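PDB 4DWD: mandelate racemase/muconate lactonizing enzyme, C-terminal domain protein from Paracoccus denitrificans, which binds magnesium as a member of the mandelate racemase/muconate lactonizing branch of the enolase superfamily and may act as a hydro-lyase. Local coordinates for the interface of chains A and B. Residues are numbered along the deposited sequence; one frame, centred on the assembly and turned at random. Chains: chain A/B, Mandelate racemase/muconate lactonizing enzyme, C-terminal domain protein.

Contact 1 and contact 2 are neighbouring patches of one two-fold interface between identical chains, their C-alpha centres about 12 Å apart. Chain B supplies consecutive elements: the end of helix 71-81 to contact 1, then the 3-10 helix 83-85 and the glycine after it to contact 2. Chain A receives them on separate loops and on its 3-10 helix 45-48, segments far apart in sequence. Each patch has a twin with the chains exchanged. The deposited assembly holds eight copies; whether this pair is a unit of the assembly in solution the structure alone does not show.

Contact 1: the interface of chains A and B. Residues chain A 167-168, 227, 229; chain B 79-80.
The C-terminal end of helix 71-81 of chain B meets two loops of chain A, one carrying A:Arg167 and A:Thr168, the other A:Gln227 and A:Tyr229, the latter just ahead of helix 231-240. At the centre B:His80 reaches across with its imidazole, and its NE2 lies 2.8 Å from the phenol oxygen OH of A:Tyr229 in a hydrogen bond; the structure alone does not show which atom donates. Each atom lies in the plane of the other's ring, at its edge, while the two side chains cross at about a right angle. With CG anti to the carbonyl carbon (chi1 -73°), the B:His80 ring is turned toward A:Tyr229. Its CB packs against the methyl CG2 of A:Thr168, 3.8 Å away. The backbone O of A:Arg167 stands above one face of the imidazole, out toward the rim and 3.4 Å from CD2. An alanine at B:His80 would keep the CB contact but is likely to leave the A:Tyr229 hydroxyl without its imidazole mate and open a gap beside the A:Arg167 carbonyl. Histidine suits the place because its ring offers NE2 at the edge to the phenol and flat faces to the carbonyl and to selenium. Selenomethionine B:Met79, the labelled form of a methionine, backs it: SE sits over the centre of the opposite imidazole face, 4.2 Å above the plane, and the flexible chain, bent at chi2 and chi3, turns CE toward CE2 of A:Tyr229. Within chain A, CB of A:Gln227 lies over one face of the phenol ring, near the rim. A:Gln227 also ties the two loops together as a second shell. Its amide NE2 donates to the A:Arg167 backbone O in a long bond of 3.2 Å, tilted 30° from the amide plane, which may steady that carbonyl. In return the guanidinium grips the amide oxygen side-on: OE1 of A:Gln227 accepts from NE of A:Arg167 at 2.9 Å and from its NH2 at 3.0 Å.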
# COMPACT_ATOMS: atom_id res chain seq x y z
N ARG A 167 -1.36 26.66 21.43
CA ARG A 167 -1.72 25.69 20.38
C ARG A 167 -2.81 26.15 19.41
O ARG A 167 -3.10 25.44 18.44
CB ARG A 167 -2.07 24.31 20.96
CG ARG A 167 -0.85 23.53 21.42
CD ARG A 167 -1.31 22.19 21.97
NE ARG A 167 -1.65 21.24 20.91
CZ ARG A 167 -1.98 19.97 21.15
NH1 ARG A 167 -2.02 19.53 22.39
NH2 ARG A 167 -2.23 19.14 20.16
N THR A 168 -3.39 27.32 19.67
CA THR A 168 -4.25 27.97 18.67
C THR A 168 -3.42 28.67 17.58
O THR A 168 -3.97 29.12 16.58
CB THR A 168 -5.25 28.98 19.28
OG1 THR A 168 -4.55 30.13 19.79
CG2 THR A 168 -6.07 28.33 20.40
N GLN A 227 0.34 19.06 15.58
CA GLN A 227 -0.77 18.83 16.52
C GLN A 227 -0.97 17.33 16.74
O GLN A 227 -0.99 16.54 15.79
CB GLN A 227 -2.07 19.46 16.00
CG GLN A 227 -1.99 20.96 15.75
CD GLN A 227 -1.97 21.80 17.00
OE1 GLN A 227 -2.19 21.32 18.11
NE2 GLN A 227 -1.73 23.10 16.82
N TYR A 229 -3.42 15.54 17.35
CA TYR A 229 -4.57 14.93 16.72
C TYR A 229 -4.31 14.44 15.29
O TYR A 229 -5.03 13.59 14.81
CB TYR A 229 -5.84 15.79 16.85
CG TYR A 229 -5.69 17.29 16.74
CD1 TYR A 229 -5.58 17.91 15.49
CD2 TYR A 229 -5.76 18.10 17.87
CE1 TYR A 229 -5.50 19.29 15.38
CE2 TYR A 229 -5.67 19.48 17.77
CZ TYR A 229 -5.54 20.07 16.53
OH TYR A 229 -5.46 21.44 16.41
N MSE B 79 -11.31 24.41 23.21
CA MSE B 79 -10.85 23.05 22.89
C MSE B 79 -9.37 23.00 23.10
O MSE B 79 -8.86 22.03 23.65
CB MSE B 79 -11.19 22.51 21.47
CG MSE B 79 -10.03 22.05 20.47
SE MSE B 79 -8.90 20.55 21.15
CE MSE B 79 -7.10 21.17 20.66
N HIS B 80 -8.65 24.02 22.68
CA HIS B 80 -7.21 23.96 22.85
C HIS B 80 -6.77 24.12 24.29
O HIS B 80 -5.79 23.50 24.70
CB HIS B 80 -6.52 24.84 21.81
CG HIS B 80 -6.58 24.24 20.41
ND1 HIS B 80 -7.70 24.27 19.66
CD2 HIS B 80 -5.65 23.49 19.69
CE1 HIS B 80 -7.49 23.61 18.50
NE2 HIS B 80 -6.24 23.12 18.52

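Contact 2: the interface of chains A and B. Residues chain A 45-46, 89, 252, 274; chain B 83-86.
Selenomethionine A:Met45, on the 3-10 helix 45-48 of this enolase-superfamily protein, lies across the aliphatic stem of B:Lys84 on the 3-10 helix 83-85, its SE 3.6 Å from CB of the lysine. The unbranched, bent chain of A:Met45 can follow such a surface: with CG anti to the carbonyl carbon (chi1 -57°), its CG packs against both CB and the backbone O of B:Lys84. Next to it B:Leu85, on the same 3-10 helix as the lysine, points methyl CD2 toward CB of A:Met45 at 4.0 Å, and CD1 of A:Leu46 meets the same methyl as the two leucine side chains cross at about a right angle. Where the backbones come close, A:Gly89 and B:Gly86 touch through their CA atoms at 3.7 Å. Glycine suits both places: having no side chain lets the backbones approach, and the torsions (phi 90° and 149°) are ones that other residues rarely adopt. A:Tyr252 begins the polar rim. Its ring has the backbone N of A:Gly89 over one face, near the rim, and its CE2 reaches the O of B:Gly86. Water 1 lies in the ring plane, 2.6 Å from the phenol OH of A:Tyr252, and joins it to the carbonyls of B:Val83 and B:Gly86. Water 2 links the same hydroxyl and NZ of A:Lys274 to the O of B:Lys84. The terminal amines of A:Lys274 and B:Lys84, their NZ atoms 4.8 Å apart, share water 3, which may soften any repulsion; it lies 2.8 Å from B:Lys84 NZ.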
# COMPACT_ATOMS: atom_id res chain seq x y z
N MSE A 45 -3.94 17.91 34.93
CA MSE A 45 -4.38 18.82 33.87
C MSE A 45 -5.52 19.66 34.37
O MSE A 45 -6.57 19.13 34.81
CB MSE A 45 -4.74 18.00 32.64
CG MSE A 45 -3.57 17.12 32.16
SE MSE A 45 -1.97 18.12 31.62
CE MSE A 45 -0.96 18.19 33.30
N LEU A 46 -5.33 20.97 34.35
CA LEU A 46 -6.27 21.92 34.97
C LEU A 46 -6.54 21.48 36.41
O LEU A 46 -7.67 21.55 36.90
CB LEU A 46 -7.55 22.05 34.12
CG LEU A 46 -7.38 22.67 32.73
CD1 LEU A 46 -6.75 21.74 31.70
CD2 LEU A 46 -8.73 23.12 32.21
N GLY A 89 -7.70 10.75 28.45
CA GLY A 89 -7.44 11.95 29.23
C GLY A 89 -7.97 11.78 30.65
O GLY A 89 -7.37 11.08 31.48
N TYR A 252 -3.48 7.87 24.80
CA TYR A 252 -4.05 7.44 26.07
C TYR A 252 -4.54 6.01 26.12
O TYR A 252 -5.03 5.57 27.16
CB TYR A 252 -5.20 8.38 26.49
CG TYR A 252 -4.81 9.85 26.53
CD1 TYR A 252 -4.18 10.39 27.66
CD2 TYR A 252 -5.06 10.70 25.44
CE1 TYR A 252 -3.82 11.73 27.70
CE2 TYR A 252 -4.69 12.05 25.48
CZ TYR A 252 -4.07 12.56 26.63
OH TYR A 252 -3.68 13.88 26.69
N LYS A 274 -0.98 9.68 33.01
CA LYS A 274 -2.03 10.05 32.04
C LYS A 274 -2.84 8.85 31.58
O LYS A 274 -3.98 9.00 31.17
CB LYS A 274 -1.43 10.73 30.81
CG LYS A 274 -0.85 12.10 31.11
CD LYS A 274 -0.30 12.73 29.85
CE LYS A 274 0.40 14.05 30.15
NZ LYS A 274 -0.58 15.10 30.56
N VAL B 83 -7.37 20.58 25.80
CA VAL B 83 -6.92 19.44 25.00
C VAL B 83 -6.33 18.33 25.87
O VAL B 83 -6.51 17.15 25.58
CB VAL B 83 -5.93 19.90 23.89
CG1 VAL B 83 -4.64 20.44 24.49
CG2 VAL B 83 -5.66 18.79 22.88
N LYS B 84 -5.66 18.70 26.97
CA LYS B 84 -5.01 17.69 27.81
C LYS B 84 -5.98 16.98 28.73
O LYS B 84 -5.57 16.11 29.50
CB LYS B 84 -3.84 18.30 28.59
CG LYS B 84 -2.78 19.02 27.76
CD LYS B 84 -1.63 18.08 27.44
CE LYS B 84 -0.45 18.79 26.79
NZ LYS B 84 0.84 18.26 27.30
N LEU B 85 -7.27 17.31 28.63
CA LEU B 85 -8.34 16.52 29.27
C LEU B 85 -8.77 15.34 28.42
O LEU B 85 -9.66 14.58 28.81
CB LEU B 85 -9.55 17.40 29.64
CG LEU B 85 -9.29 18.56 30.60
CD1 LEU B 85 -10.59 19.30 30.86
CD2 LEU B 85 -8.65 18.07 31.90
N GLY B 86 -8.15 15.20 27.25
CA GLY B 86 -8.43 14.10 26.35
C GLY B 86 -8.22 14.56 24.92
O GLY B 86 -7.18 14.30 24.32
O HOH W 1 -4.38 15.37 24.64
O HOH W 2 -3.22 14.66 29.64
O HOH W 3 1.26 17.38 29.91